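Local coordinates for protein dITP/XTP pyrophosphatase (Mycobacteroides abscessus, PDB 6WWD) that probably hydrolyses non-canonical purine nucleoside triphosphates such as XTP, dITP and ITP to monophosphate and diphosphate, cleansing the nucleotide pool, at residues K2-S7 and V31-V36; D51-K56 and V122-L127; I55-G60 and C68-S73; A100-L105 and F155-I160. All blocks are in the same frame, centred on the assembly; numbering follows the deposited sequence.

Interactions 2, 3 and 4 are buried; 2 and 3 both press helix 49-64 against one face of the mixed sheet, interaction 2 on strand 118-128 and interaction 3 on its antiparallel neighbour 67-77. The first is apolar, methyl on backbone; the second adds a lysine salt bridge to the predicted metal-binding aspartate Asp-72. Interaction 1, only partly buried, lies farther out, where the parallel strands 2-5 and 29-31 meet, and relies mainly on backbone hydrogen bonds; it reaches interaction 3 because strand 2-5 also pairs with 67-77. Interaction 4 stands across the chain's centre from interactions 1 and 3, packing helix 98-108 against the predicted substrate loop through a buried tyrosine and aliphatic groups.

Interaction 1 (K2-S7 and V31-V36); sequences KILVAS and VSLTDV
Strand 2-5, helix 10-22 and strand 29-31 form a beta-alpha-beta crossover, and here its two parallel strands meet and then part. Leu-4 stands opposite Val-31 at the bridge, and two nearly straight backbone bonds flank it: Val-31 N gives to Ile-3 O at 3.0 Å, and Val-5 N gives to Val-31 O at 2.8 Å. The main bump is Leu-4. With CG anti to the backbone N (chi1 173°), its CD1 methyl reaches across into a hollow walled by Val-31 CG2 on one flank and Val-36 CG2 on another, with the carbonyl Ser-32 O 3.6 Å from CD1. At the outer end the extended Lys-2 chain crosses Val-31 at about a right angle, its CD against Val-31 CG1. Past the bridge, residues 32-35 make a type I turn. Asp-35 OD2 ties that turn back by taking Ser-32 N on its anti lone pair at 2.6 Å, while Ser-32 OG accepts from Thr-34 N in an ST turn. Leu-33, from the turn, is the second bump: its CD1 lies against the backbone at the inverse gamma turn centred on Ala-6, 3.4 Å from Ala-6 C, and its CD2 comes near Leu-4 CD1. Helix 10-22 packs on Val-5 and Ser-32 through Leu-13. Ser-7, whose OG bonds to Asn-9 N, begins the predicted substrate-binding residues 7 to 12 just past the strand. Its carbonyl is held too: Leu-33 N meets Ser-7 O at 3.2 Å, along a straight N-H but from 34° above the carbonyl plane.

Interaction 2 (D51-K56 and V122-L127); sequences DNALIK and VSACAL
The flat group that matters is a backbone peptide, the one joining Ala-53 to Leu-54. The methyl of Ala-126 sits squarely over one face of it, its CB 3.5 Å from Ala-53 C. No aromatic ring or carboxylate from either segment enters the interface. Round that methyl two helix side chains close in: Ala-53 CB approaches Ala-126 CB to 3.7 Å, and Leu-54, whose CB does not point straight at the strand, swings CD2 to 3.8 Å from Ala-126 CB. Ala-124, two residues back on the same face of the strand, lies farther off, its CB 4.4 Å from Ala-53 CB. Phe-49, from the start of the helix, packs on Ala-124, and Leu-54 also touches Lys-142 of the second subunit. Helix 49-64 thus lies on the sheet as in a layered alpha/beta fold, its short segment running 35° from the strand with axes 7.0 Å apart. Such a close approach is possible because alanines face each other where the two elements touch. With no hydrogen bond across it, the interface holds by burial and close fit, keeping the helix against the sheet beside the predicted metal-binding Asp-72, which Ala-53 also touches.

Interaction 3 (I55-G60 and C68-S73); sequences IKAREG and CVADDS
Helix 49-64 turns back into strand 67-77, an alpha-beta unit in which the helix lies on the sheet and runs roughly antiparallel to the strand, 153° between the short axes. The main side chains are laid out in a row along it. Toward Asp-72, Lys-56 leaves the helix in the direction of the strand, its CB resting on Ala-70 CB at 3.6 Å; then the chain bends at chi2 (138°) and chi3 (59°) and runs along the strand to the carboxylate of Asp-72. The two side chains cross at about a right angle, and Lys-56 NZ meets Asp-72 OD1 from above the carboxylate plane, a salt bridge of 3.0 Å. In the middle, Ala-57 CB lies 4.0 Å from Ala-70 CB. At the other end of the row Cys-68, with SG anti to its backbone N, turns the sulphur under the helix: Cys-68 CB is 3.4 Å from Ala-57 O, and Cys-68 SG is 3.9 Å from Gly-60 CA, where the helix has no side chain to keep the sulphur away. Asp-72 is the predicted proton acceptor and Mg(2+) ligand, and Lys-56 probably helps set its position and stabilise its negative charge. Glu-44 makes the cluster more crowded: its carboxylate also pairs with Lys-56 NZ while lying close to Asp-72 OD1, and the like charges would tend to raise a carboxylate's pKa where the lysine lowers it. The ammonium takes one neutral acceptor as well, Asp-71 O, 2.8 Å from Lys-56 NZ, which lies nearly along the C=O axis.

Interaction 4 (A100-L105 and F155-I160); sequences ANTALL and FGYDPI
Phe-155 opens a type II' turn that Asp-158 closes, with Asp-158 N bonded to Phe-155 O at 3.0 Å; the phenylalanine ring beyond CB is not modelled. Gly-156 takes the second position of the turn, with positive phi, and brings its carbonyl up beside Thr-102 on the helix. Tyr-157 follows and does most of the reaching. Its CG is anti to the carbonyl carbon (chi1 -62°), which sends the ring across helix 98-108, nearly at right angles to the axis of its short segment. Tyr-157 CD1 passes Thr-102 OG1 at 3.6 Å and comes to 4.0 Å from Leu-105 CD2. Farther out, Tyr-157 OH lies 3.3 Å from Asn-101 CB, the amide plane of Asn-101 only 22° from the ring plane. That hydroxyl is hydrogen-bonded to Ser-88 O, Asn-101 OD1 is hydrogen-bonded to Ser-92 OG, and Asn-101 ND2 makes a weak bond to Ala-89 O, so these polar ends find their partners outside the two segments. Residues 155 to 158 belong to the predicted substrate-binding site of this HAM1-family enzyme, in the loop between strands 134-145 and 161-163, and the tyrosine ties that loop to the helix. Beyond it the chain winds into a short 3-10 turn, 158-160, and Ile-160 turns back in. Its CG1 stands in the crowded position between N and the carbonyl carbon (chi1 60°), and its CG2 and CD1 methyls both press on Thr-102 CG2 from one side, each 3.7 Å away. Ile-160 CD1 also meets Leu-105 CD2 at 3.8 Å, and lies at the edge of the Tyr-157 ring, in its plane.

Interaction 1 (K2-S7 and V31-V36)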
loop_
_atom_site.group_PDB
_atom_site.type_symbol
_atom_site.label_atom_id
_atom_site.label_comp_id
_atom_site.label_asym_id
_atom_site.label_seq_id
_atom_site.Cartn_x
_atom_site.Cartn_y
_atom_site.Cartn_z
ATOM N N LYS D 2 21.908 2.431 30.399
ATOM C CA LYS D 2 21.548 3.617 29.638
ATOM C C LYS D 2 20.768 3.231 28.392
ATOM O O LYS D 2 21.099 2.246 27.723
ATOM C CB LYS D 2 22.781 4.434 29.251
ATOM C CG LYS D 2 23.436 5.162 30.420
ATOM C CD LYS D 2 24.488 6.126 29.925
ATOM C CE LYS D 2 25.534 6.413 30.980
ATOM N NZ LYS D 2 26.810 6.898 30.374
ATOM N N ILE D 3 19.722 4.007 28.104
ATOM C CA ILE D 3 18.916 3.887 26.897
ATOM C C ILE D 3 18.872 5.247 26.218
ATOM O O ILE D 3 18.561 6.255 26.862
ATOM C CB ILE D 3 17.484 3.398 27.202
ATOM C CG1 ILE D 3 17.513 1.970 27.755
ATOM C CG2 ILE D 3 16.586 3.525 25.959
ATOM C CD1 ILE D 3 16.163 1.398 28.031
ATOM N N LEU D 4 19.189 5.286 24.930
ATOM C CA LEU D 4 19.103 6.529 24.176
ATOM C C LEU D 4 17.660 6.769 23.717
ATOM O O LEU D 4 17.047 5.909 23.068
ATOM C CB LEU D 4 20.056 6.489 22.977
ATOM C CG LEU D 4 19.966 7.655 21.988
ATOM C CD1 LEU D 4 20.419 8.994 22.617
ATOM C CD2 LEU D 4 20.783 7.347 20.743
ATOM N N VAL D 5 17.104 7.927 24.063
ATOM C CA VAL D 5 15.866 8.390 23.443
ATOM C C VAL D 5 16.229 9.374 22.331
ATOM O O VAL D 5 16.861 10.406 22.589
ATOM C CB VAL D 5 14.905 9.007 24.468
ATOM C CG1 VAL D 5 13.643 9.479 23.761
ATOM C CG2 VAL D 5 14.568 7.979 25.549
ATOM N N ALA D 6 15.873 9.036 21.089
ATOM C CA ALA D 6 16.239 9.838 19.918
ATOM C C ALA D 6 15.362 11.092 19.841
ATOM O O ALA D 6 14.574 11.302 18.922
ATOM C CB ALA D 6 16.134 9.018 18.639
ATOM N N SER D 7 15.533 11.941 20.840
ATOM C CA SER D 7 14.750 13.158 20.954
ATOM C C SER D 7 15.603 14.232 21.606
ATOM O O SER D 7 16.520 13.927 22.373
ATOM C CB SER D 7 13.488 12.917 21.790
ATOM O OG SER D 7 12.722 14.098 21.936
ATOM N N VAL D 31 19.105 8.912 28.182
ATOM C CA VAL D 31 19.969 9.960 27.659
ATOM C C VAL D 31 19.321 10.428 26.367
ATOM O O VAL D 31 18.550 9.686 25.751
ATOM C CB VAL D 31 21.433 9.495 27.429
ATOM C CG1 VAL D 31 21.988 8.813 28.680
ATOM C CG2 VAL D 31 21.526 8.544 26.242
ATOM N N SER D 32 19.543 11.691 26.014
ATOM C CA SER D 32 18.942 12.301 24.831
ATOM C C SER D 32 19.994 12.511 23.743
ATOM O O SER D 32 21.175 12.219 23.915
ATOM C CB SER D 32 18.275 13.633 25.183
ATOM O OG SER D 32 19.266 14.645 25.278
ATOM N N LEU D 33 19.543 13.043 22.610
ATOM C CA LEU D 33 20.445 13.369 21.508
ATOM C C LEU D 33 21.452 14.459 21.878
ATOM O O LEU D 33 22.467 14.599 21.191
ATOM C CB LEU D 33 19.619 13.775 20.289
ATOM C CG LEU D 33 18.885 12.576 19.688
ATOM C CD1 LEU D 33 17.897 12.992 18.596
ATOM C CD2 LEU D 33 19.914 11.603 19.130
ATOM N N THR D 34 21.148 15.297 22.876
ATOM C CA THR D 34 22.112 16.287 23.362
ATOM C C THR D 34 23.148 15.696 24.321
ATOM O O THR D 34 24.111 16.385 24.666
ATOM C CB THR D 34 21.381 17.470 24.022
ATOM O OG1 THR D 34 20.714 17.037 25.207
ATOM C CG2 THR D 34 20.356 18.071 23.080
ATOM N N ASP D 35 22.957 14.457 24.790
ATOM C CA ASP D 35 23.920 13.774 25.653
ATOM C C ASP D 35 24.908 12.926 24.874
ATOM O O ASP D 35 25.803 12.327 25.472
ATOM C CB ASP D 35 23.188 12.877 26.655
ATOM C CG ASP D 35 22.196 13.644 27.489
ATOM O OD1 ASP D 35 22.628 14.617 28.133
ATOM O OD2 ASP D 35 20.993 13.296 27.495
ATOM N N VAL D 36 24.719 12.791 23.573
ATOM C CA VAL D 36 25.654 12.038 22.750
ATOM C C VAL D 36 26.075 12.978 21.628
ATOM O O VAL D 36 25.363 13.957 21.338
ATOM C CB VAL D 36 25.037 10.716 22.256
ATOM C CG1 VAL D 36 24.676 9.856 23.451
ATOM C CG2 VAL D 36 23.789 10.955 21.393
#

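Interaction 2 (D51-K56 and V122-L127)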
loop_
_atom_site.group_PDB
_atom_site.type_symbol
_atom_site.label_atom_id
_atom_site.label_comp_id
_atom_site.label_asym_id
_atom_site.label_seq_id
_atom_site.Cartn_x
_atom_site.Cartn_y
_atom_site.Cartn_z
ATOM N N ASP D 51 8.174 2.675 9.748
ATOM C CA ASP D 51 9.487 2.550 9.109
ATOM C C ASP D 51 10.396 3.681 9.551
ATOM O O ASP D 51 11.591 3.477 9.789
ATOM C CB ASP D 51 9.382 2.578 7.576
ATOM C CG ASP D 51 8.739 1.344 6.998
ATOM O OD1 ASP D 51 8.617 0.300 7.698
ATOM O OD2 ASP D 51 8.335 1.436 5.820
ATOM N N ASN D 52 9.846 4.892 9.648
ATOM C CA ASN D 52 10.681 6.033 9.968
ATOM C C ASN D 52 11.101 6.028 11.427
ATOM O O ASN D 52 12.221 6.431 11.735
ATOM C CB ASN D 52 9.962 7.322 9.583
ATOM C CG ASN D 52 10.183 7.678 8.119
ATOM O OD1 ASN D 52 11.214 8.240 7.770
ATOM N ND2 ASN D 52 9.229 7.315 7.249
ATOM N N ALA D 53 10.250 5.546 12.331
ATOM C CA ALA D 53 10.699 5.408 13.711
ATOM C C ALA D 53 11.842 4.408 13.791
ATOM O O ALA D 53 12.831 4.648 14.484
ATOM C CB ALA D 53 9.544 4.991 14.627
ATOM N N LEU D 54 11.746 3.308 13.028
ATOM C CA LEU D 54 12.816 2.314 13.015
ATOM C C LEU D 54 14.106 2.890 12.443
ATOM O O LEU D 54 15.193 2.627 12.967
ATOM C CB LEU D 54 12.383 1.075 12.222
ATOM C CG LEU D 54 11.622 0.051 13.057
ATOM C CD1 LEU D 54 10.986 -1.035 12.146
ATOM C CD2 LEU D 54 12.588 -0.572 14.083
ATOM N N ILE D 55 14.014 3.664 11.361
ATOM C CA ILE D 55 15.224 4.264 10.810
ATOM C C ILE D 55 15.922 5.109 11.871
ATOM O O ILE D 55 17.142 5.019 12.055
ATOM C CB ILE D 55 14.901 5.085 9.549
ATOM C CG1 ILE D 55 14.528 4.158 8.387
ATOM C CG2 ILE D 55 16.114 5.938 9.169
ATOM C CD1 ILE D 55 13.967 4.903 7.184
ATOM N N LYS D 56 15.157 5.911 12.612
ATOM C CA LYS D 56 15.771 6.770 13.622
ATOM C C LYS D 56 16.382 5.961 14.761
ATOM O O LYS D 56 17.461 6.306 15.259
ATOM C CB LYS D 56 14.747 7.759 14.165
ATOM C CG LYS D 56 14.741 9.057 13.390
ATOM C CD LYS D 56 13.349 9.577 13.114
ATOM C CE LYS D 56 12.574 9.811 14.373
ATOM N NZ LYS D 56 11.430 10.709 14.094
ATOM N N VAL D 122 -1.672 9.252 14.028
ATOM C CA VAL D 122 -0.849 8.056 14.175
ATOM C C VAL D 122 0.367 8.414 15.001
ATOM O O VAL D 122 0.978 9.468 14.803
ATOM C CB VAL D 122 -0.393 7.480 12.818
ATOM C CG1 VAL D 122 0.409 6.206 13.034
ATOM C CG2 VAL D 122 -1.569 7.225 11.912
ATOM N N SER D 123 0.750 7.514 15.895
ATOM C CA SER D 123 1.943 7.699 16.698
ATOM C C SER D 123 2.683 6.367 16.738
ATOM O O SER D 123 2.096 5.342 17.104
ATOM C CB SER D 123 1.570 8.188 18.090
ATOM O OG SER D 123 2.703 8.363 18.882
ATOM N N ALA D 124 3.929 6.361 16.270
ATOM C CA ALA D 124 4.749 5.158 16.235
ATOM C C ALA D 124 5.977 5.311 17.124
ATOM O O ALA D 124 6.554 6.400 17.228
ATOM C CB ALA D 124 5.184 4.816 14.806
ATOM N N CYS D 125 6.374 4.201 17.741
ATOM C CA CYS D 125 7.522 4.107 18.638
ATOM C C CYS D 125 8.324 2.882 18.248
ATOM O O CYS D 125 7.756 1.789 18.122
ATOM C CB CYS D 125 7.092 3.976 20.102
ATOM S SG CYS D 125 6.678 5.521 20.916
ATOM N N ALA D 126 9.637 3.046 18.081
ATOM C CA ALA D 126 10.494 1.920 17.748
ATOM C C ALA D 126 11.582 1.736 18.797
ATOM O O ALA D 126 12.055 2.700 19.418
ATOM C CB ALA D 126 11.136 2.089 16.375
ATOM N N LEU D 127 11.951 0.473 19.010
ATOM C CA LEU D 127 13.085 0.117 19.846
ATOM C C LEU D 127 14.021 -0.752 19.028
ATOM O O LEU D 127 13.584 -1.730 18.415
ATOM C CB LEU D 127 12.659 -0.631 21.109
ATOM C CG LEU D 127 13.813 -1.325 21.872
ATOM C CD1 LEU D 127 14.714 -0.330 22.578
ATOM C CD2 LEU D 127 13.292 -2.382 22.849
#

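Interaction 3 (I55-G60 and C68-S73)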
loop_
_atom_site.group_PDB
_atom_site.type_symbol
_atom_site.label_atom_id
_atom_site.label_comp_id
_atom_site.label_asym_id
_atom_site.label_seq_id
_atom_site.Cartn_x
_atom_site.Cartn_y
_atom_site.Cartn_z
ATOM N N ILE D 55 14.014 3.664 11.361
ATOM C CA ILE D 55 15.224 4.264 10.810
ATOM C C ILE D 55 15.922 5.109 11.871
ATOM O O ILE D 55 17.142 5.019 12.055
ATOM C CB ILE D 55 14.901 5.085 9.549
ATOM C CG1 ILE D 55 14.528 4.158 8.387
ATOM C CG2 ILE D 55 16.114 5.938 9.169
ATOM C CD1 ILE D 55 13.967 4.903 7.184
ATOM N N LYS D 56 15.157 5.911 12.612
ATOM C CA LYS D 56 15.771 6.770 13.622
ATOM C C LYS D 56 16.382 5.961 14.761
ATOM O O LYS D 56 17.461 6.306 15.259
ATOM C CB LYS D 56 14.747 7.759 14.165
ATOM C CG LYS D 56 14.741 9.057 13.390
ATOM C CD LYS D 56 13.349 9.577 13.114
ATOM C CE LYS D 56 12.574 9.811 14.373
ATOM N NZ LYS D 56 11.430 10.709 14.094
ATOM N N ALA D 57 15.716 4.889 15.194
ATOM C CA ALA D 57 16.260 4.116 16.306
ATOM C C ALA D 57 17.522 3.365 15.899
ATOM O O ALA D 57 18.486 3.303 16.686
ATOM C CB ALA D 57 15.200 3.153 16.861
ATOM N N ARG D 58 17.547 2.789 14.681
ATOM C CA ARG D 58 18.761 2.119 14.207
ATOM C C ARG D 58 19.938 3.078 14.219
ATOM O O ARG D 58 21.051 2.724 14.629
ATOM C CB ARG D 58 18.581 1.596 12.782
ATOM C CG ARG D 58 17.594 0.489 12.607
ATOM C CD ARG D 58 17.583 -0.012 11.177
ATOM N NE ARG D 58 16.429 -0.879 10.974
ATOM C CZ ARG D 58 15.425 -0.610 10.154
ATOM N NH1 ARG D 58 15.436 0.498 9.422
ATOM N NH2 ARG D 58 14.414 -1.463 10.054
ATOM N N GLU D 59 19.707 4.297 13.742
ATOM C CA GLU D 59 20.758 5.300 13.708
ATOM C C GLU D 59 21.260 5.615 15.107
ATOM O O GLU D 59 22.467 5.760 15.322
ATOM C CB GLU D 59 20.236 6.557 13.020
ATOM C CG GLU D 59 20.240 6.470 11.516
ATOM C CD GLU D 59 21.659 6.416 10.959
ATOM O OE1 GLU D 59 22.418 7.384 11.168
ATOM O OE2 GLU D 59 22.016 5.414 10.314
ATOM N N GLY D 60 20.346 5.721 16.071
ATOM C CA GLY D 60 20.760 5.955 17.444
ATOM C C GLY D 60 21.670 4.859 17.972
ATOM O O GLY D 60 22.684 5.137 18.618
ATOM N N CYS D 68 18.013 2.088 21.673
ATOM C CA CYS D 68 17.513 3.389 21.267
ATOM C C CYS D 68 16.022 3.294 21.021
ATOM O O CYS D 68 15.566 2.410 20.300
ATOM C CB CYS D 68 18.220 3.920 20.010
ATOM S SG CYS D 68 17.470 5.482 19.490
ATOM N N VAL D 69 15.271 4.192 21.638
ATOM C CA VAL D 69 13.845 4.363 21.393
ATOM C C VAL D 69 13.666 5.640 20.583
ATOM O O VAL D 69 14.216 6.691 20.943
ATOM C CB VAL D 69 13.048 4.440 22.709
ATOM C CG1 VAL D 69 11.612 4.831 22.422
ATOM C CG2 VAL D 69 13.106 3.132 23.440
ATOM N N ALA D 70 12.892 5.559 19.504
ATOM C CA ALA D 70 12.600 6.714 18.667
ATOM C C ALA D 70 11.105 6.764 18.415
ATOM O O ALA D 70 10.428 5.734 18.437
ATOM C CB ALA D 70 13.339 6.652 17.331
ATOM N N ASP D 71 10.581 7.959 18.163
ATOM C CA ASP D 71 9.158 8.076 17.890
ATOM C C ASP D 71 8.927 8.841 16.594
ATOM O O ASP D 71 9.843 9.435 16.012
ATOM C CB ASP D 71 8.418 8.687 19.084
ATOM C CG ASP D 71 9.078 9.920 19.597
ATOM O OD1 ASP D 71 9.423 10.798 18.771
ATOM O OD2 ASP D 71 9.301 9.984 20.827
ATOM N N ASP D 72 7.691 8.754 16.111
ATOM C CA ASP D 72 7.315 9.354 14.831
ATOM C C ASP D 72 5.803 9.445 14.773
ATOM O O ASP D 72 5.132 8.414 14.847
ATOM C CB ASP D 72 7.853 8.518 13.673
ATOM C CG ASP D 72 8.125 9.349 12.454
ATOM O OD1 ASP D 72 9.299 9.688 12.208
ATOM O OD2 ASP D 72 7.161 9.696 11.760
ATOM N N SER D 73 5.270 10.664 14.642
ATOM C CA SER D 73 3.838 10.905 14.751
ATOM C C SER D 73 3.394 11.822 13.626
ATOM O O SER D 73 4.205 12.532 13.019
ATOM C CB SER D 73 3.459 11.537 16.102
ATOM O OG SER D 73 3.954 10.733 17.149
#

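Interaction 4 (A100-L105 and F155-I160)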
loop_
_atom_site.group_PDB
_atom_site.type_symbol
_atom_site.label_atom_id
_atom_site.label_comp_id
_atom_site.label_asym_id
_atom_site.label_seq_id
_atom_site.Cartn_x
_atom_site.Cartn_y
_atom_site.Cartn_z
ATOM N N ALA D 100 -0.648 27.172 8.207
ATOM C CA ALA D 100 -0.518 26.951 6.768
ATOM C C ALA D 100 -0.675 25.472 6.408
ATOM O O ALA D 100 -1.234 25.147 5.355
ATOM C CB ALA D 100 0.823 27.490 6.262
ATOM N N ASN D 101 -0.156 24.562 7.243
ATOM C CA ASN D 101 -0.345 23.132 6.980
ATOM C C ASN D 101 -1.830 22.787 6.961
ATOM O O ASN D 101 -2.317 22.100 6.058
ATOM C CB ASN D 101 0.379 22.287 8.044
ATOM C CG ASN D 101 1.884 22.478 8.023
ATOM O OD1 ASN D 101 2.445 22.977 7.047
ATOM N ND2 ASN D 101 2.552 22.059 9.099
ATOM N N THR D 102 -2.565 23.285 7.954
ATOM C CA THR D 102 -3.992 23.006 8.083
ATOM C C THR D 102 -4.789 23.621 6.935
ATOM O O THR D 102 -5.685 22.974 6.380
ATOM C CB THR D 102 -4.481 23.525 9.443
ATOM O OG1 THR D 102 -4.021 22.639 10.471
ATOM C CG2 THR D 102 -6.006 23.655 9.499
ATOM N N ALA D 103 -4.479 24.866 6.561
ATOM C CA ALA D 103 -5.175 25.488 5.436
ATOM C C ALA D 103 -4.910 24.736 4.131
ATOM O O ALA D 103 -5.816 24.564 3.313
ATOM C CB ALA D 103 -4.765 26.957 5.311
ATOM N N LEU D 104 -3.673 24.284 3.911
ATOM C CA LEU D 104 -3.392 23.509 2.707
ATOM C C LEU D 104 -4.207 22.218 2.686
ATOM O O LEU D 104 -4.794 21.852 1.661
ATOM C CB LEU D 104 -1.892 23.207 2.599
ATOM C CG LEU D 104 -1.470 22.237 1.474
ATOM C CD1 LEU D 104 -1.871 22.764 0.066
ATOM C CD2 LEU D 104 0.029 21.899 1.561
ATOM N N LEU D 105 -4.225 21.494 3.800
ATOM C CA LEU D 105 -4.958 20.231 3.841
ATOM C C LEU D 105 -6.434 20.438 3.511
ATOM O O LEU D 105 -7.008 19.709 2.687
ATOM C CB LEU D 105 -4.794 19.580 5.212
ATOM C CG LEU D 105 -5.464 18.215 5.347
ATOM C CD1 LEU D 105 -4.946 17.302 4.280
ATOM C CD2 LEU D 105 -5.150 17.629 6.693
ATOM N N PHE D 155 -3.424 22.112 19.122
ATOM C CA PHE D 155 -2.352 22.517 18.236
ATOM C C PHE D 155 -2.440 21.716 16.950
ATOM O O PHE D 155 -3.211 20.756 16.841
ATOM C CB PHE D 155 -0.982 22.298 18.890
ATOM N N GLY D 156 -1.615 22.116 15.985
ATOM C CA GLY D 156 -1.447 21.323 14.779
ATOM C C GLY D 156 -2.757 21.136 14.046
ATOM O O GLY D 156 -3.481 22.097 13.772
ATOM N N TYR D 157 -3.058 19.886 13.693
ATOM C CA TYR D 157 -4.275 19.577 12.951
ATOM C C TYR D 157 -5.497 19.370 13.837
ATOM O O TYR D 157 -6.577 19.070 13.308
ATOM C CB TYR D 157 -4.064 18.332 12.084
ATOM C CG TYR D 157 -2.982 18.525 11.040
ATOM C CD1 TYR D 157 -3.249 19.205 9.855
ATOM C CD2 TYR D 157 -1.704 18.007 11.233
ATOM C CE1 TYR D 157 -2.263 19.380 8.883
ATOM C CE2 TYR D 157 -0.707 18.170 10.268
ATOM C CZ TYR D 157 -0.997 18.862 9.098
ATOM O OH TYR D 157 -0.016 19.029 8.148
ATOM N N ASP D 158 -5.368 19.532 15.151
ATOM C CA ASP D 158 -6.512 19.345 16.042
ATOM C C ASP D 158 -7.767 20.107 15.613
ATOM O O ASP D 158 -8.862 19.525 15.710
ATOM C CB ASP D 158 -6.128 19.746 17.475
ATOM C CG ASP D 158 -5.188 18.750 18.123
ATOM O OD1 ASP D 158 -4.940 17.692 17.512
ATOM O OD2 ASP D 158 -4.673 19.034 19.225
ATOM N N PRO D 159 -7.699 21.371 15.163
ATOM C CA PRO D 159 -8.936 22.078 14.778
ATOM C C PRO D 159 -9.650 21.484 13.568
ATOM O O PRO D 159 -10.809 21.825 13.355
ATOM C CB PRO D 159 -8.448 23.509 14.482
ATOM C CG PRO D 159 -7.190 23.635 15.227
ATOM C CD PRO D 159 -6.551 22.295 15.196
ATOM N N ILE D 160 -9.024 20.604 12.777
ATOM C CA ILE D 160 -9.700 20.031 11.616
ATOM C C ILE D 160 -9.783 18.514 11.686
ATOM O O ILE D 160 -10.177 17.881 10.710
ATOM C CB ILE D 160 -9.037 20.452 10.289
ATOM C CG1 ILE D 160 -7.567 19.987 10.263
ATOM C CG2 ILE D 160 -9.224 21.943 10.008
ATOM C CD1 ILE D 160 -6.944 20.137 8.900
#